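Local coordinates for beta-galactoside alpha-2,6-sialyltransferase (Photobacterium sp., PDB 2Z4T), which probably transfers sialic acid from CMP-sialic acid to the 6-position of a galactoside acceptor such as lactose, using a GT-B glycosyltransferase fold, at residues Ser449-Tyr452 against Phe453-Ala457; His305-Arg308 against Asp309-Asp313. All blocks are in the same frame, centred on the assembly; numbering follows the deposited sequence.

Two short pieces of chain, a loop turn and a helix end, illustrate how a GT-B glycosyltransferase divides its labour. Interaction 1, at 449-457, belongs to the loop after strand 443-447 of the parallel six-stranded sheet and takes hold of the phosphate of cytidine-5'-monophosphate. Interaction 2, at 305-313, is a helix and its C-terminal end beside strand 288-292 of the large mixed sheet, followed after a short link by strand 315-317. The centres of the two interactions lie about 24 Å apart. The nearest atoms of interactions 1 and 2 are about 14 Å apart. Interaction 1 lies inside the nucleotide pocket; interaction 2 has no part in it, although the side chain of His305 comes within about 7 Å of a bound magnesium ion.

Interaction 1: Ser449-Tyr452 against Phe453-Ala457; sequences SSLY and FTIPA. With C5P (cytidine-5'-monophosphate), chain C.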
# COMPACT_ATOMS: atom_id res chain seq x y z
N SER A 449 -3.53 -5.27 18.04
CA SER A 449 -3.13 -4.52 16.87
C SER A 449 -3.62 -5.24 15.64
O SER A 449 -3.82 -6.47 15.67
CB SER A 449 -1.61 -4.48 16.81
OG SER A 449 -1.17 -4.06 15.52
N SER A 450 -3.76 -4.49 14.56
CA SER A 450 -4.07 -5.05 13.25
C SER A 450 -3.07 -6.13 12.84
O SER A 450 -3.40 -7.06 12.08
CB SER A 450 -4.10 -3.96 12.19
OG SER A 450 -4.87 -2.86 12.62
N LEU A 451 -1.85 -6.04 13.34
CA LEU A 451 -0.83 -6.99 12.93
C LEU A 451 -1.23 -8.43 13.33
O LEU A 451 -0.95 -9.38 12.60
CB LEU A 451 0.57 -6.57 13.43
CG LEU A 451 0.90 -6.73 14.92
CD1 LEU A 451 1.37 -8.17 15.23
CD2 LEU A 451 1.92 -5.68 15.41
N TYR A 452 -1.94 -8.55 14.46
CA TYR A 452 -2.46 -9.85 14.91
C TYR A 452 -3.65 -10.38 14.11
O TYR A 452 -4.05 -11.54 14.32
CB TYR A 452 -2.80 -9.83 16.42
CG TYR A 452 -1.54 -9.65 17.25
CD1 TYR A 452 -0.60 -10.69 17.37
CD2 TYR A 452 -1.25 -8.43 17.86
CE1 TYR A 452 0.56 -10.52 18.11
CE2 TYR A 452 -0.09 -8.26 18.60
CZ TYR A 452 0.81 -9.30 18.71
OH TYR A 452 1.98 -9.12 19.44
N PHE A 453 -4.20 -9.56 13.21
CA PHE A 453 -5.22 -10.05 12.31
C PHE A 453 -4.60 -10.99 11.27
O PHE A 453 -5.31 -11.79 10.64
CB PHE A 453 -5.97 -8.90 11.61
CG PHE A 453 -6.95 -8.13 12.50
CD1 PHE A 453 -8.22 -7.79 12.03
CD2 PHE A 453 -6.58 -7.72 13.79
CE1 PHE A 453 -9.12 -7.06 12.82
CE2 PHE A 453 -7.47 -7.00 14.60
CZ PHE A 453 -8.76 -6.67 14.11
N THR A 454 -3.27 -10.90 11.11
CA THR A 454 -2.57 -11.56 10.00
C THR A 454 -1.50 -12.58 10.43
O THR A 454 -1.40 -13.65 9.83
CB THR A 454 -1.92 -10.51 9.09
OG1 THR A 454 -2.93 -9.61 8.62
CG2 THR A 454 -1.21 -11.15 7.91
N ILE A 455 -0.70 -12.24 11.43
CA ILE A 455 0.39 -13.09 11.93
C ILE A 455 -0.15 -14.45 12.37
O ILE A 455 -1.14 -14.51 13.09
CB ILE A 455 1.15 -12.39 13.13
CG1 ILE A 455 1.86 -11.11 12.66
CG2 ILE A 455 2.17 -13.29 13.78
CD1 ILE A 455 2.54 -11.15 11.25
N PRO A 456 0.51 -15.55 11.93
CA PRO A 456 0.12 -16.92 12.29
C PRO A 456 0.02 -17.14 13.80
O PRO A 456 0.90 -16.74 14.57
CB PRO A 456 1.26 -17.77 11.71
CG PRO A 456 1.75 -16.98 10.58
CD PRO A 456 1.67 -15.55 11.02
N ALA A 457 -1.07 -17.79 14.20
CA ALA A 457 -1.38 -18.08 15.59
C ALA A 457 -0.21 -18.69 16.34
O ALA A 457 0.03 -18.36 17.50
CB ALA A 457 -2.60 -18.99 15.67
O3P C5P C . -1.60 -1.34 15.76
P C5P C . -2.40 -1.02 14.56
O1P C5P C . -2.47 0.49 14.43
O2P C5P C . -3.69 -1.82 14.48
O5' C5P C . -1.56 -1.58 13.34
C5' C5P C . -1.82 -1.20 12.00
C4' C5P C . -0.57 -1.61 11.23
O4' C5P C . 0.56 -0.89 11.73
C3' C5P C . -0.19 -3.06 11.40
O3' C5P C . -0.81 -3.92 10.44
C2' C5P C . 1.29 -3.03 11.13
O2' C5P C . 1.54 -2.83 9.74
C1' C5P C . 1.73 -1.73 11.74
N1 C5P C . 2.25 -1.96 13.08
C2 C5P C . 3.58 -2.43 13.24
N3 C5P C . 4.11 -2.63 14.47
C4 C5P C . 3.36 -2.40 15.59
C5 C5P C . 2.03 -1.94 15.47
C6 C5P C . 1.50 -1.72 14.19
O2 C5P C . 4.29 -2.67 12.25
N4 C5P C . 3.92 -2.60 16.80
O HOH W 1 -2.15 -7.32 9.59
O HOH W 2 -3.71 -14.18 13.34
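Leu451 O lies at the tight centre of this turn, accepting from two successive backbone donors, Ile455 N (3.1 Å) and Thr454 N. The first bond is nearly straight, with an N-H...O angle of 172°; the second donor stands well above the carbonyl plane. Ile455 CG1 packs against Leu451 O (3.3 Å) and lies 3.9 Å from Leu451 CD1. That leucine branch also covers one face of the Tyr452 ring over its centre, while CD2 turns to the cytosine, 3.6 Å from C4 of the nucleotide. The Phe453 ring brings an edge to Ser449 O and is packed from outside by helix 481-488. Water belongs to the looser side: one molecule joins Ser450 O to OG1 of the partly exposed Thr454, and the chain runs out to exposed Pro456. At the front, Ser449 OG lies anti to its own N (chi1 165°), where it accepts from Leu451 N in an ST turn and donates to O3P of the nucleotide (2.8 Å). Ser450 N gives O2P a nearly straight bond of 2.7 Å; the 2.4 Å contact from Ser450 OG to O2P is unusually short, its exact length doubtful. Neutral donors from 449-450 thus probably help stabilise the phosphate charge, with His405 NE2 among the nucleotide's other hydrogen-bond partners.

Interaction 2: His305-Arg308 against Asp309-Asp313; sequences HELR and DYIGD
Leu307 and Ile311, one helical turn apart, meet obliquely, with Leu307 CG 3.8 Å from Ile311 CD1. Leu307 carries its CG anti to the backbone N (chi1 179°), and this swings the branched end back toward Ile311 although its CB sets off away from the later residues. Ile311 CG1 also packs against Leu307 O, the atom that accepts from Ile311 N at 2.9 Å. This pair forms the buried stripe of a short alpha-helix.

Another stripe is polar. The bent chain of Arg308 folds back over His305, and NH2 sits 3.3 Å above the imidazole plane, over the ring centre. His305 NE2 and Arg308 NE both bond to Thr299, the histidine to its carbonyl and the arginine to its hydroxyl, which helps to fix the two groups. Asp309 comes near the edge of the guanidinium, the two planes 52° apart, but its OD1 remains 4.1 Å from Arg308 NH1. That is beyond a salt bridge, so any attraction is probably modest. Asp309 N, by contrast, makes a straight 2.7 Å bond to His305 O.

At the helix end Gly312 leaves helical geometry with a positive phi of 53°, yet its N still reaches Arg308 O at 3.0 Å. A water donates to both Arg308 O and Gly312 O across this exit.

Tyr310 hydrogen-bonds through OH to Asn281 and forms a cation-pi contact with Lys284. Helix 305-311 is packed between helix 249-265, where Leu307 and Tyr310 meet Leu253, helix 297-300, where Leu307 and Ile311 press on Leu298, and strand 288-292, where Ile311 reaches Tyr290 and Phe292, shortly before the chain enters strand 315-317 alongside that strand.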
# COMPACT_ATOMS: atom_id res chain seq x y z
N HIS A 305 -23.80 -10.42 6.50
CA HIS A 305 -24.03 -11.11 5.21
C HIS A 305 -24.64 -10.17 4.16
O HIS A 305 -24.24 -10.21 2.99
CB HIS A 305 -24.87 -12.38 5.38
CG HIS A 305 -24.18 -13.49 6.11
ND1 HIS A 305 -24.71 -14.76 6.21
CD2 HIS A 305 -23.01 -13.53 6.79
CE1 HIS A 305 -23.90 -15.53 6.92
NE2 HIS A 305 -22.86 -14.81 7.28
N GLU A 306 -25.58 -9.32 4.59
CA GLU A 306 -26.15 -8.29 3.68
C GLU A 306 -25.05 -7.42 3.06
O GLU A 306 -25.05 -7.18 1.84
CB GLU A 306 -27.16 -7.38 4.41
CG GLU A 306 -28.61 -7.65 4.13
CD GLU A 306 -29.54 -6.90 5.09
OE1 GLU A 306 -30.20 -5.91 4.66
OE2 GLU A 306 -29.61 -7.28 6.30
N LEU A 307 -24.10 -6.96 3.88
CA LEU A 307 -23.00 -6.13 3.37
C LEU A 307 -22.10 -6.93 2.44
O LEU A 307 -21.71 -6.46 1.37
CB LEU A 307 -22.19 -5.49 4.51
CG LEU A 307 -21.02 -4.64 4.01
CD1 LEU A 307 -21.53 -3.44 3.25
CD2 LEU A 307 -20.16 -4.20 5.16
N ARG A 308 -21.78 -8.16 2.87
CA ARG A 308 -21.04 -9.09 2.03
C ARG A 308 -21.70 -9.29 0.65
O ARG A 308 -21.02 -9.18 -0.37
CB ARG A 308 -20.75 -10.40 2.78
CG ARG A 308 -21.21 -11.65 2.09
CD ARG A 308 -20.20 -12.74 2.09
NE ARG A 308 -20.43 -13.73 3.14
CZ ARG A 308 -21.51 -14.50 3.28
NH1 ARG A 308 -22.55 -14.39 2.47
NH2 ARG A 308 -21.56 -15.38 4.28
N ASP A 309 -23.03 -9.52 0.63
CA ASP A 309 -23.82 -9.55 -0.62
C ASP A 309 -23.63 -8.29 -1.43
O ASP A 309 -23.43 -8.34 -2.64
CB ASP A 309 -25.33 -9.67 -0.36
CG ASP A 309 -25.75 -11.05 0.12
OD1 ASP A 309 -24.88 -11.96 0.10
OD2 ASP A 309 -26.93 -11.20 0.51
N TYR A 310 -23.71 -7.15 -0.74
CA TYR A 310 -23.72 -5.85 -1.38
C TYR A 310 -22.39 -5.51 -2.05
O TYR A 310 -22.38 -4.92 -3.15
CB TYR A 310 -24.10 -4.78 -0.36
CG TYR A 310 -24.44 -3.44 -0.97
CD1 TYR A 310 -25.73 -3.18 -1.46
CD2 TYR A 310 -23.47 -2.43 -1.07
CE1 TYR A 310 -26.06 -1.95 -2.02
CE2 TYR A 310 -23.79 -1.20 -1.62
CZ TYR A 310 -25.09 -0.96 -2.09
OH TYR A 310 -25.42 0.26 -2.64
N ILE A 311 -21.28 -5.87 -1.41
CA ILE A 311 -19.97 -5.68 -2.02
C ILE A 311 -19.76 -6.71 -3.15
O ILE A 311 -19.02 -6.43 -4.12
CB ILE A 311 -18.83 -5.73 -0.98
CG1 ILE A 311 -19.03 -4.61 0.05
CG2 ILE A 311 -17.48 -5.56 -1.65
CD1 ILE A 311 -18.29 -4.77 1.34
N GLY A 312 -20.43 -7.87 -3.05
CA GLY A 312 -20.44 -8.89 -4.11
C GLY A 312 -19.05 -9.28 -4.55
O GLY A 312 -18.15 -9.46 -3.73
N ASP A 313 -18.85 -9.38 -5.85
CA ASP A 313 -17.56 -9.85 -6.35
C ASP A 313 -16.47 -8.77 -6.38
O ASP A 313 -15.46 -8.93 -7.06
CB ASP A 313 -17.72 -10.57 -7.70
CG ASP A 313 -18.21 -9.64 -8.83
OD1 ASP A 313 -17.90 -8.41 -8.78
OD2 ASP A 313 -18.91 -10.14 -9.76
O HOH W 3 -19.10 -10.73 -1.61